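Local atomic coordinates of alpha-1,2-mannosidase (Bacteroides thetaiotaomicron, PDB entry 2WW2), a protein that hydrolyses alpha-mannosides with inversion of configuration, as a calcium-dependent glycoside hydrolase family 92 enzyme from a human gut symbiont. Residues V34-N39 with L344-V349; E265-Y270 with C290-L295; S364-E369 with T412-A417; V422-D425 with Y429-K432. All coordinates share one frame; numbering follows the deposited sequence.

Contact 1 (V34-N39 with L344-V349); sequences VPWGMN and LLYPEV
Trp36 reaches from the N-terminal domain into the catalytic domain and meets Val349 and Tyr346, which lie where helix 338-345 ends and helix 347-364 begins. The indole stands on a type II beta turn from Val34 to Gly37, closed by a bond from Gly37 N to Val34 O of 3.0 Å. With CG of Trp36 anti to the carbonyl carbon (chi1 -50°), the indole extends toward Val349 and Tyr346. Two kinds of contact hold its six-membered ring. The first is CH-pi: methyl CG2 of Val349 sits over one face, 3.6 Å from the ring centroid and 11° off the normal. The second is aromatic, an offset edge-to-face pair in which the edge of Trp36 is turned toward the face of Tyr346, with centroids 5.7 Å apart and planes at 65°. Tyr346 is at the N-cap position of the second helix, its O accepting from Val349 N at 2.8 Å. The phenol OH bonds to Tyr270 O, and Phe342 and Tyr270 make further edge-to-face contacts with the indole. CH2 of Trp36 also lies 3.8 Å from CD1 of Tyr346, while the other valine methyl, Val349 CG1, comes 4.0 Å from Trp36 NE1.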
loop_
_atom_site.group_PDB
_atom_site.type_symbol
_atom_site.label_atom_id
_atom_site.label_comp_id
_atom_site.label_asym_id
_atom_site.label_seq_id
_atom_site.Cartn_x
_atom_site.Cartn_y
_atom_site.Cartn_z
ATOM N N VAL A 34 -8.802 -9.797 41.399
ATOM C CA VAL A 34 -9.179 -11.210 41.336
ATOM C C VAL A 34 -10.199 -11.292 40.205
ATOM O O VAL A 34 -10.727 -10.269 39.782
ATOM C CB VAL A 34 -9.752 -11.771 42.668
ATOM C CG1 VAL A 34 -8.674 -11.806 43.750
ATOM C CG2 VAL A 34 -10.972 -10.948 43.155
ATOM N N PRO A 35 -10.476 -12.503 39.704
ATOM C CA PRO A 35 -11.348 -12.585 38.533
ATOM C C PRO A 35 -12.705 -11.908 38.745
ATOM O O PRO A 35 -13.341 -12.090 39.795
ATOM C CB PRO A 35 -11.509 -14.102 38.333
ATOM C CG PRO A 35 -10.185 -14.662 38.877
ATOM C CD PRO A 35 -9.926 -13.819 40.086
ATOM N N TRP A 36 -13.133 -11.153 37.738
ATOM C CA TRP A 36 -14.396 -10.371 37.769
ATOM C C TRP A 36 -14.543 -9.438 38.980
ATOM O O TRP A 36 -15.656 -9.086 39.362
ATOM C CB TRP A 36 -15.626 -11.289 37.666
ATOM C CG TRP A 36 -15.514 -12.260 36.522
ATOM C CD1 TRP A 36 -15.720 -12.000 35.186
ATOM C CD2 TRP A 36 -15.117 -13.628 36.613
ATOM N NE1 TRP A 36 -15.495 -13.145 34.445
ATOM C CE2 TRP A 36 -15.111 -14.153 35.297
ATOM C CE3 TRP A 36 -14.776 -14.465 37.680
ATOM C CZ2 TRP A 36 -14.783 -15.480 35.023
ATOM C CZ3 TRP A 36 -14.439 -15.795 37.406
ATOM C CH2 TRP A 36 -14.440 -16.282 36.085
ATOM N N GLY A 37 -13.436 -9.050 39.593
ATOM C CA GLY A 37 -13.529 -8.263 40.815
ATOM C C GLY A 37 -14.199 -6.907 40.617
ATOM O O GLY A 37 -13.991 -6.243 39.608
ATOM N N MET A 38 -14.985 -6.496 41.610
ATOM C CA MET A 38 -15.703 -5.225 41.534
ATOM C C MET A 38 -14.752 -4.045 41.423
ATOM O O MET A 38 -15.027 -3.119 40.688
ATOM C CB MET A 38 -16.606 -5.032 42.760
ATOM C CG MET A 38 -17.460 -3.742 42.677
ATOM S SD MET A 38 -18.560 -3.582 44.110
ATOM C CE MET A 38 -17.492 -2.730 45.248
ATOM N N ASN A 39 -13.620 -4.083 42.132
ATOM C CA ASN A 39 -12.655 -2.992 42.042
ATOM C C ASN A 39 -11.331 -3.553 41.534
ATOM O O ASN A 39 -10.887 -4.607 42.023
ATOM C CB ASN A 39 -12.426 -2.323 43.414
ATOM C CG ASN A 39 -13.701 -1.728 44.020
ATOM O OD1 ASN A 39 -13.972 -1.873 45.239
ATOM N ND2 ASN A 39 -14.467 -1.036 43.204
ATOM N N LEU A 344 -18.796 -22.229 28.910
ATOM C CA LEU A 344 -18.163 -23.548 28.874
ATOM C C LEU A 344 -17.395 -23.830 30.167
ATOM O O LEU A 344 -17.639 -24.828 30.848
ATOM C CB LEU A 344 -17.198 -23.642 27.675
ATOM C CG LEU A 344 -16.425 -24.961 27.493
ATOM C CD1 LEU A 344 -17.394 -26.145 27.437
ATOM C CD2 LEU A 344 -15.531 -24.910 26.235
ATOM N N LEU A 345 -16.456 -22.941 30.483
ATOM C CA LEU A 345 -15.525 -23.172 31.585
ATOM C C LEU A 345 -15.900 -22.483 32.911
ATOM O O LEU A 345 -15.443 -22.907 33.977
ATOM C CB LEU A 345 -14.129 -22.739 31.172
ATOM C CG LEU A 345 -13.373 -23.674 30.218
ATOM C CD1 LEU A 345 -12.120 -22.976 29.763
ATOM C CD2 LEU A 345 -12.999 -24.978 30.908
ATOM N N TYR A 346 -16.718 -21.432 32.831
ATOM C CA TYR A 346 -17.113 -20.646 34.001
ATOM C C TYR A 346 -18.622 -20.374 34.006
ATOM O O TYR A 346 -19.051 -19.221 34.119
ATOM C CB TYR A 346 -16.312 -19.332 34.042
ATOM C CG TYR A 346 -14.820 -19.550 33.827
ATOM C CD1 TYR A 346 -13.990 -19.888 34.901
ATOM C CD2 TYR A 346 -14.253 -19.451 32.564
ATOM C CE1 TYR A 346 -12.623 -20.122 34.709
ATOM C CE2 TYR A 346 -12.883 -19.682 32.361
ATOM C CZ TYR A 346 -12.079 -20.006 33.456
ATOM O OH TYR A 346 -10.726 -20.231 33.287
ATOM N N PRO A 347 -19.443 -21.436 33.895
ATOM C CA PRO A 347 -20.872 -21.197 33.665
ATOM C C PRO A 347 -21.561 -20.578 34.887
ATOM O O PRO A 347 -22.643 -20.012 34.751
ATOM C CB PRO A 347 -21.428 -22.605 33.364
ATOM C CG PRO A 347 -20.490 -23.534 34.049
ATOM C CD PRO A 347 -19.122 -22.870 33.888
ATOM N N GLU A 348 -20.943 -20.674 36.065
ATOM C CA GLU A 348 -21.527 -20.033 37.247
ATOM C C GLU A 348 -21.506 -18.523 37.030
ATOM O O GLU A 348 -22.354 -17.792 37.565
ATOM C CB GLU A 348 -20.805 -20.424 38.558
ATOM C CG GLU A 348 -19.421 -19.819 38.747
ATOM C CD GLU A 348 -18.294 -20.644 38.116
ATOM O OE1 GLU A 348 -18.528 -21.421 37.161
ATOM O OE2 GLU A 348 -17.161 -20.520 38.593
ATOM N N VAL A 349 -20.543 -18.052 36.234
ATOM C CA VAL A 349 -20.507 -16.629 35.907
ATOM C C VAL A 349 -21.642 -16.259 34.948
ATOM O O VAL A 349 -22.387 -15.303 35.201
ATOM C CB VAL A 349 -19.146 -16.210 35.349
ATOM C CG1 VAL A 349 -19.150 -14.696 35.018
ATOM C CG2 VAL A 349 -18.066 -16.538 36.396
#

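Contact 2 (E265-Y270 with C290-L295); sequences EQWNNY and CLYRTL
Trp267 turns one face of its indole to Tyr292, so that CD1 of the tyrosine lies over the benzo part, offset toward the rim and 3.5 Å from Trp267 CH2. The two planes meet at 57° with centroids 5.2 Å apart, an oblique pairing that is neither a stack nor edge-to-face. Tyr292 has a chi1 of 145°, well away from a staggered value, and with this turn its CD1-CE1 side passes across the indole. Each ring is also anchored by its polar atom on the loop ahead of strand 40-44: Trp267 NE1 bonds to Ala33 O and Tyr292 OH to Ala31 O. The contact thus packs two successive helices of the catalytic domain, 256-271 and 281-294, against each other and ties both to the N-terminal domain. Beside the aromatic pair, Leu295, the first residue to leave the second helix, directs its side chain at the first: its CB is 4.0 Å from Trp267 CZ3, and its CD1 lies 3.8 Å from Tyr270 CB, while the phenol ring of Tyr270 leads away. In the last turn Cys290 O accepts from Thr294 N at 3.0 Å and from Thr294 OG1 at 2.8 Å, the two donors coming from opposite faces of the carbonyl plane.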
loop_
_atom_site.group_PDB
_atom_site.type_symbol
_atom_site.label_atom_id
_atom_site.label_comp_id
_atom_site.label_asym_id
_atom_site.label_seq_id
_atom_site.Cartn_x
_atom_site.Cartn_y
_atom_site.Cartn_z
ATOM N N GLU A 265 -3.868 -17.767 44.830
ATOM C CA GLU A 265 -4.666 -18.992 44.874
ATOM C C GLU A 265 -5.929 -18.877 44.020
ATOM O O GLU A 265 -6.270 -19.799 43.285
ATOM C CB GLU A 265 -5.025 -19.367 46.314
ATOM C CG GLU A 265 -5.881 -20.620 46.402
ATOM C CD GLU A 265 -6.049 -21.091 47.823
ATOM O OE1 GLU A 265 -6.626 -20.338 48.632
ATOM O OE2 GLU A 265 -5.605 -22.214 48.133
ATOM N N GLN A 266 -6.615 -17.738 44.086
ATOM C CA GLN A 266 -7.792 -17.550 43.232
ATOM C C GLN A 266 -7.440 -17.646 41.743
ATOM O O GLN A 266 -8.115 -18.336 40.965
ATOM C CB GLN A 266 -8.457 -16.204 43.538
ATOM C CG GLN A 266 -9.111 -16.190 44.919
ATOM C CD GLN A 266 -10.177 -17.282 45.041
ATOM O OE1 GLN A 266 -11.125 -17.321 44.250
ATOM N NE2 GLN A 266 -10.015 -18.177 46.008
ATOM N N TRP A 267 -6.390 -16.943 41.325
ATOM C CA TRP A 267 -6.016 -17.007 39.913
ATOM C C TRP A 267 -5.632 -18.436 39.509
ATOM O O TRP A 267 -6.041 -18.921 38.452
ATOM C CB TRP A 267 -4.897 -16.024 39.588
ATOM C CG TRP A 267 -5.442 -14.634 39.433
ATOM C CD1 TRP A 267 -5.329 -13.597 40.325
ATOM C CD2 TRP A 267 -6.220 -14.146 38.339
ATOM N NE1 TRP A 267 -5.988 -12.489 39.839
ATOM C CE2 TRP A 267 -6.543 -12.802 38.622
ATOM C CE3 TRP A 267 -6.691 -14.722 37.142
ATOM C CZ2 TRP A 267 -7.322 -12.023 37.767
ATOM C CZ3 TRP A 267 -7.434 -13.937 36.273
ATOM C CH2 TRP A 267 -7.748 -12.603 36.596
ATOM N N ASN A 268 -4.870 -19.122 40.350
ATOM C CA ASN A 268 -4.505 -20.485 39.996
ATOM C C ASN A 268 -5.743 -21.382 39.861
ATOM O O ASN A 268 -5.805 -22.243 38.982
ATOM C CB ASN A 268 -3.510 -21.063 41.007
ATOM C CG ASN A 268 -2.091 -20.588 40.742
ATOM O OD1 ASN A 268 -1.728 -20.337 39.599
ATOM N ND2 ASN A 268 -1.284 -20.482 41.786
ATOM N N ASN A 269 -6.715 -21.192 40.752
ATOM C CA ASN A 269 -7.965 -21.956 40.689
ATOM C C ASN A 269 -8.722 -21.729 39.374
ATOM O O ASN A 269 -9.132 -22.681 38.704
ATOM C CB ASN A 269 -8.876 -21.611 41.881
ATOM C CG ASN A 269 -8.379 -22.220 43.212
ATOM O OD1 ASN A 269 -7.458 -23.051 43.235
ATOM N ND2 ASN A 269 -9.010 -21.823 44.316
ATOM N N TYR A 270 -8.940 -20.468 39.023
ATOM C CA TYR A 270 -9.714 -20.146 37.821
ATOM C C TYR A 270 -8.926 -20.403 36.530
ATOM O O TYR A 270 -9.467 -20.984 35.581
ATOM C CB TYR A 270 -10.267 -18.710 37.877
ATOM C CG TYR A 270 -11.441 -18.588 38.845
ATOM C CD1 TYR A 270 -12.712 -19.005 38.474
ATOM C CD2 TYR A 270 -11.263 -18.089 40.131
ATOM C CE1 TYR A 270 -13.786 -18.920 39.362
ATOM C CE2 TYR A 270 -12.322 -18.011 41.025
ATOM C CZ TYR A 270 -13.571 -18.422 40.630
ATOM O OH TYR A 270 -14.607 -18.322 41.512
ATOM N N CYS A 290 -3.583 -14.322 28.003
ATOM C CA CYS A 290 -4.875 -14.100 27.334
ATOM C C CYS A 290 -6.025 -14.564 28.209
ATOM O O CYS A 290 -7.076 -13.912 28.250
ATOM C CB CYS A 290 -4.923 -14.818 25.967
ATOM S SG CYS A 290 -3.845 -14.078 24.730
ATOM N N LEU A 291 -5.847 -15.689 28.911
ATOM C CA LEU A 291 -6.927 -16.191 29.754
ATOM C C LEU A 291 -7.160 -15.221 30.923
ATOM O O LEU A 291 -8.303 -14.887 31.254
ATOM C CB LEU A 291 -6.638 -17.626 30.257
ATOM C CG LEU A 291 -7.716 -18.333 31.108
ATOM C CD1 LEU A 291 -9.108 -18.347 30.389
ATOM C CD2 LEU A 291 -7.287 -19.740 31.507
ATOM N N TYR A 292 -6.079 -14.766 31.554
ATOM C CA TYR A 292 -6.214 -13.760 32.622
ATOM C C TYR A 292 -7.016 -12.555 32.146
ATOM O O TYR A 292 -7.951 -12.107 32.828
ATOM C CB TYR A 292 -4.815 -13.332 33.102
ATOM C CG TYR A 292 -4.659 -11.889 33.509
ATOM C CD1 TYR A 292 -4.996 -11.469 34.798
ATOM C CD2 TYR A 292 -4.116 -10.950 32.630
ATOM C CE1 TYR A 292 -4.828 -10.130 35.194
ATOM C CE2 TYR A 292 -3.939 -9.609 33.018
ATOM C CZ TYR A 292 -4.289 -9.218 34.304
ATOM O OH TYR A 292 -4.125 -7.904 34.686
ATOM N N ARG A 293 -6.673 -12.055 30.961
ATOM C CA ARG A 293 -7.332 -10.875 30.415
ATOM C C ARG A 293 -8.811 -11.180 30.233
ATOM O O ARG A 293 -9.674 -10.331 30.443
ATOM C CB ARG A 293 -6.669 -10.457 29.083
ATOM C CG ARG A 293 -7.057 -9.072 28.573
ATOM C CD ARG A 293 -6.324 -8.680 27.269
ATOM N NE ARG A 293 -6.771 -7.376 26.769
ATOM C CZ ARG A 293 -5.970 -6.333 26.548
ATOM N NH1 ARG A 293 -6.476 -5.195 26.094
ATOM N NH2 ARG A 293 -4.656 -6.429 26.762
ATOM N N THR A 294 -9.114 -12.421 29.868
ATOM C CA THR A 294 -10.488 -12.798 29.595
ATOM C C THR A 294 -11.347 -12.917 30.866
ATOM O O THR A 294 -12.572 -12.752 30.814
ATOM C CB THR A 294 -10.527 -14.136 28.826
ATOM O OG1 THR A 294 -9.796 -14.001 27.594
ATOM C CG2 THR A 294 -11.945 -14.544 28.551
ATOM N N LEU A 295 -10.726 -13.194 32.010
ATOM C CA LEU A 295 -11.482 -13.349 33.257
ATOM C C LEU A 295 -11.692 -12.049 34.069
ATOM O O LEU A 295 -12.162 -12.097 35.206
ATOM C CB LEU A 295 -10.800 -14.373 34.170
ATOM C CG LEU A 295 -10.532 -15.766 33.572
ATOM C CD1 LEU A 295 -10.110 -16.711 34.687
ATOM C CD2 LEU A 295 -11.770 -16.309 32.831
#

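Contact 3 (S364-E369 with T412-A417); sequences SGFMPE and TQARHA
Phe366 stands just past the ST turn that ends helix 347-364 and drives its ring at the extended chain Ala414-His416 that follows helix 401-413. In the turn, Ser364 OG accepts from Phe366 N at 3.2 Å with a nearly straight angle of 166°, and Gly365, at positive phi, makes the bend. With CG of Phe366 beside the backbone N (chi1 -73°), the ring is sent across to 414-416, its far end leading, and it touches mostly main chain. CZ of Phe366 is 3.4 Å from both Arg415 C and His416 N, reached obliquely. On one flank Phe366 CE1 has Ala414 C near the ring plane, with the methyl CB of Ala414 3.9 Å from CE1. On the other, CE2 of Phe366 is 4.3 Å from CB of His416. The side chain of Arg415 leaves from the other side of this chain and curls back to the main chain of the next residue: NE at 2.8 Å and NH2 at 3.0 Å both donate to His416 O, which lies in the guanidinium plane. Arg415 NH1 is left to a salt bridge with Asp425, and His416 ND1 bonds to Glu418 N. Ser364 OG bonds to Ala360 O and His375 NE2 as well. Around this surface contact, Met367 packs on helices 347-364 and 383-393, Thr412 on helix 444-465, and the loop 364-369 runs on into strand 370-371.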
loop_
_atom_site.group_PDB
_atom_site.type_symbol
_atom_site.label_atom_id
_atom_site.label_comp_id
_atom_site.label_asym_id
_atom_site.label_seq_id
_atom_site.Cartn_x
_atom_site.Cartn_y
_atom_site.Cartn_z
ATOM N N SER A 364 -34.260 -0.315 33.790
ATOM C CA SER A 364 -34.077 0.780 32.826
ATOM C C SER A 364 -35.002 0.755 31.610
ATOM O O SER A 364 -35.107 1.747 30.891
ATOM C CB SER A 364 -32.631 0.798 32.312
ATOM O OG SER A 364 -32.439 -0.230 31.363
ATOM N N GLY A 365 -35.629 -0.381 31.341
ATOM C CA GLY A 365 -36.474 -0.498 30.141
ATOM C C GLY A 365 -35.772 -1.128 28.945
ATOM O O GLY A 365 -36.434 -1.566 27.991
ATOM N N PHE A 366 -34.436 -1.183 28.987
ATOM C CA PHE A 366 -33.670 -1.791 27.902
ATOM C C PHE A 366 -32.591 -2.708 28.456
ATOM O O PHE A 366 -32.027 -2.444 29.519
ATOM C CB PHE A 366 -32.987 -0.715 27.036
ATOM C CG PHE A 366 -33.936 0.062 26.135
ATOM C CD1 PHE A 366 -34.234 -0.399 24.861
ATOM C CD2 PHE A 366 -34.478 1.271 26.551
ATOM C CE1 PHE A 366 -35.077 0.310 24.010
ATOM C CE2 PHE A 366 -35.327 1.991 25.714
ATOM C CZ PHE A 366 -35.635 1.503 24.438
ATOM N N MET A 367 -32.254 -3.754 27.715
ATOM C CA MET A 367 -31.053 -4.510 28.034
ATOM C C MET A 367 -29.831 -3.687 27.645
ATOM O O MET A 367 -29.870 -2.912 26.684
ATOM C CB MET A 367 -31.022 -5.847 27.291
ATOM C CG MET A 367 -32.179 -6.769 27.653
ATOM S SD MET A 367 -31.979 -8.406 26.911
ATOM C CE MET A 367 -32.458 -8.064 25.214
ATOM N N PRO A 368 -28.730 -3.840 28.393
ATOM C CA PRO A 368 -27.547 -3.076 28.017
ATOM C C PRO A 368 -26.859 -3.665 26.780
ATOM O O PRO A 368 -27.044 -4.856 26.478
ATOM C CB PRO A 368 -26.633 -3.220 29.231
ATOM C CG PRO A 368 -27.047 -4.520 29.879
ATOM C CD PRO A 368 -28.514 -4.705 29.558
ATOM N N GLU A 369 -26.079 -2.831 26.079
ATOM C CA GLU A 369 -25.251 -3.288 24.974
ATOM C C GLU A 369 -23.805 -2.907 25.314
ATOM O O GLU A 369 -22.961 -3.784 25.437
ATOM C CB GLU A 369 -25.717 -2.712 23.627
ATOM C CG GLU A 369 -27.152 -3.110 23.207
ATOM C CD GLU A 369 -27.341 -4.601 22.947
ATOM O OE1 GLU A 369 -26.330 -5.331 22.908
ATOM O OE2 GLU A 369 -28.505 -5.060 22.795
ATOM N N THR A 412 -35.545 -5.107 19.997
ATOM C CA THR A 412 -35.556 -5.013 18.542
ATOM C C THR A 412 -36.696 -4.133 18.039
ATOM O O THR A 412 -36.781 -3.866 16.844
ATOM C CB THR A 412 -35.759 -6.395 17.889
ATOM O OG1 THR A 412 -37.110 -6.831 18.125
ATOM C CG2 THR A 412 -34.780 -7.428 18.453
ATOM N N GLN A 413 -37.585 -3.709 18.934
ATOM C CA GLN A 413 -38.786 -2.977 18.524
ATOM C C GLN A 413 -38.881 -1.601 19.171
ATOM O O GLN A 413 -39.945 -0.965 19.160
ATOM C CB GLN A 413 -40.033 -3.788 18.864
ATOM C CG GLN A 413 -40.102 -5.093 18.090
ATOM C CD GLN A 413 -40.344 -4.875 16.606
ATOM O OE1 GLN A 413 -39.512 -5.223 15.759
ATOM N NE2 GLN A 413 -41.473 -4.288 16.286
ATOM N N ALA A 414 -37.763 -1.151 19.734
ATOM C CA ALA A 414 -37.675 0.166 20.346
ATOM C C ALA A 414 -36.213 0.601 20.392
ATOM O O ALA A 414 -35.308 -0.205 20.209
ATOM C CB ALA A 414 -38.248 0.147 21.760
ATOM N N ARG A 415 -35.998 1.884 20.653
ATOM C CA ARG A 415 -34.663 2.426 20.813
ATOM C C ARG A 415 -34.711 3.513 21.868
ATOM O O ARG A 415 -35.697 4.254 21.973
ATOM C CB ARG A 415 -34.155 3.021 19.494
ATOM C CG ARG A 415 -32.633 3.090 19.413
ATOM C CD ARG A 415 -32.173 4.275 18.572
ATOM N NE ARG A 415 -32.274 5.536 19.303
ATOM C CZ ARG A 415 -31.859 6.708 18.827
ATOM N NH1 ARG A 415 -31.311 6.783 17.613
ATOM N NH2 ARG A 415 -31.986 7.805 19.569
ATOM N N HIS A 416 -33.650 3.616 22.651
ATOM C CA HIS A 416 -33.546 4.678 23.641
ATOM C C HIS A 416 -33.679 6.039 22.950
ATOM O O HIS A 416 -33.182 6.232 21.822
ATOM C CB HIS A 416 -32.193 4.560 24.354
ATOM C CG HIS A 416 -32.071 5.408 25.579
ATOM N ND1 HIS A 416 -31.831 6.764 25.522
ATOM C CD2 HIS A 416 -32.095 5.080 26.895
ATOM C CE1 HIS A 416 -31.745 7.241 26.753
ATOM N NE2 HIS A 416 -31.892 6.237 27.606
ATOM N N ALA A 417 -34.348 6.973 23.618
ATOM C CA ALA A 417 -34.588 8.294 23.046
ATOM C C ALA A 417 -33.304 9.061 22.741
ATOM O O ALA A 417 -33.255 9.812 21.771
ATOM C CB ALA A 417 -35.515 9.130 23.966
#

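Contact 4 (V422-D425 with Y429-K432); sequences VGRD and YYDK
Tyr430 OH is gripped by Asp455 OD2 and Asn480 ND2, while Arg424 comes to the same residue at its ring. Arg424 NH1 approaches that ring obliquely, 3.2 Å from CE2 of Tyr430. The arginine runs out with CG anti to its own N and then bends at chi3 (-79°), which carries the guanidinium to the tyrosine. Its plane stands at 83° to the ring, so the group presents NH1 to the ring instead of lying flat on it. The result is an off-centre cation-pi contact, with Arg424 CZ 4.9 Å from the centroid of Tyr430 and 29° off the normal, biased to the CD2-CE2 side. A water takes a weak bond from Arg424 NH1 at 3.0 Å. The same water lies 2.7 Å from Asp431 OD1 and bridges the two side chains, linking loop 422-425 to helix 427-433. The aspartate and the arginine are not in direct contact, Arg424 NH1 and Asp431 OD1 being 5.1 Å apart. On helix 444-465, Asp455 serves both partners, for its OD1 also forms a salt bridge with Arg424 NH2. Asp431 OD1 has its own salt bridge to Lys477. The buried positive charge is thus probably balanced mainly by Asp455, with the off-centre cation-pi contact with Tyr430 and, through water, Asp431 adding weaker support.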
loop_
_atom_site.group_PDB
_atom_site.type_symbol
_atom_site.label_atom_id
_atom_site.label_comp_id
_atom_site.label_asym_id
_atom_site.label_seq_id
_atom_site.Cartn_x
_atom_site.Cartn_y
_atom_site.Cartn_z
ATOM N N VAL A 422 -28.671 1.755 22.380
ATOM C CA VAL A 422 -29.537 1.084 23.360
ATOM C C VAL A 422 -30.885 0.782 22.711
ATOM O O VAL A 422 -31.646 1.697 22.378
ATOM C CB VAL A 422 -29.758 1.919 24.656
ATOM C CG1 VAL A 422 -30.674 1.176 25.630
ATOM C CG2 VAL A 422 -28.407 2.262 25.327
ATOM N N GLY A 423 -31.196 -0.502 22.563
ATOM C CA GLY A 423 -32.314 -0.908 21.716
ATOM C C GLY A 423 -31.803 -1.049 20.283
ATOM O O GLY A 423 -30.639 -1.387 20.072
ATOM N N ARG A 424 -32.655 -0.759 19.298
ATOM C CA ARG A 424 -32.312 -1.015 17.906
ATOM C C ARG A 424 -32.426 0.234 17.034
ATOM O O ARG A 424 -33.504 0.588 16.562
ATOM C CB ARG A 424 -33.196 -2.130 17.322
ATOM C CG ARG A 424 -32.854 -2.483 15.860
ATOM C CD ARG A 424 -33.622 -3.736 15.386
ATOM N NE ARG A 424 -32.981 -4.953 15.883
ATOM C CZ ARG A 424 -33.128 -6.164 15.337
ATOM N NH1 ARG A 424 -33.925 -6.346 14.281
ATOM N NH2 ARG A 424 -32.480 -7.198 15.854
ATOM N N ASP A 425 -31.299 0.893 16.809
ATOM C CA ASP A 425 -31.298 2.070 15.950
ATOM C C ASP A 425 -31.742 1.667 14.536
ATOM O O ASP A 425 -31.201 0.722 13.941
ATOM C CB ASP A 425 -29.891 2.674 15.914
ATOM C CG ASP A 425 -29.878 4.083 15.344
ATOM O OD1 ASP A 425 -30.921 4.773 15.432
ATOM O OD2 ASP A 425 -28.822 4.499 14.820
ATOM N N TYR A 429 -37.196 1.348 9.867
ATOM C CA TYR A 429 -36.752 1.076 8.499
ATOM C C TYR A 429 -36.495 -0.416 8.289
ATOM O O TYR A 429 -36.895 -0.999 7.298
ATOM C CB TYR A 429 -35.431 1.796 8.213
ATOM C CG TYR A 429 -35.536 3.269 7.860
ATOM C CD1 TYR A 429 -36.340 3.703 6.815
ATOM C CD2 TYR A 429 -34.787 4.216 8.554
ATOM C CE1 TYR A 429 -36.419 5.047 6.493
ATOM C CE2 TYR A 429 -34.846 5.550 8.233
ATOM C CZ TYR A 429 -35.670 5.959 7.210
ATOM O OH TYR A 429 -35.722 7.292 6.898
ATOM N N TYR A 430 -35.748 -1.015 9.206
ATOM C CA TYR A 430 -35.367 -2.425 9.062
ATOM C C TYR A 430 -36.601 -3.326 8.927
ATOM O O TYR A 430 -36.629 -4.236 8.092
ATOM C CB TYR A 430 -34.522 -2.822 10.269
ATOM C CG TYR A 430 -34.107 -4.271 10.356
ATOM C CD1 TYR A 430 -32.907 -4.694 9.800
ATOM C CD2 TYR A 430 -34.894 -5.212 11.032
ATOM C CE1 TYR A 430 -32.500 -6.012 9.902
ATOM C CE2 TYR A 430 -34.484 -6.548 11.145
ATOM C CZ TYR A 430 -33.287 -6.935 10.574
ATOM O OH TYR A 430 -32.834 -8.238 10.660
ATOM N N ASP A 431 -37.610 -3.079 9.758
ATOM C CA ASP A 431 -38.832 -3.889 9.727
ATOM C C ASP A 431 -39.586 -3.683 8.410
ATOM O O ASP A 431 -40.171 -4.617 7.861
ATOM C CB ASP A 431 -39.746 -3.553 10.915
ATOM C CG ASP A 431 -39.244 -4.155 12.240
ATOM O OD1 ASP A 431 -38.389 -5.056 12.206
ATOM O OD2 ASP A 431 -39.711 -3.725 13.307
ATOM N N LYS A 432 -39.559 -2.457 7.901
ATOM C CA LYS A 432 -40.298 -2.139 6.676
ATOM C C LYS A 432 -39.563 -2.604 5.424
ATOM O O LYS A 432 -40.168 -3.127 4.494
ATOM C CB LYS A 432 -40.545 -0.634 6.594
ATOM C CG LYS A 432 -41.262 -0.175 5.303
HETATM O O HOH W 1 -36.549 -4.966 14.239
#

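In the fold
From the N terminus, the loop 34-39 ahead of strand 40-44 waits some 300 residues for its partner at 344-349, so contact 1 closes a very long loop and joins the N-terminal and catalytic domains. Contact 2 lies wholly within that span, closes a helix-strand-helix stretch of about 20 residues, and touches contact 1 directly through Trp36 N to Leu295 O. Helix 347-364 then leads away to contact 3, centred about 26 Å from contact 1, which closes a loop of about 43 residues. Contact 4 follows in series and closes a very short one. Bonded through His416 N to Val422 O and Arg424 N to Ala414 O, contacts 3 and 4 tie the ends of helices 347-364 and 401-413 to helix 427-433.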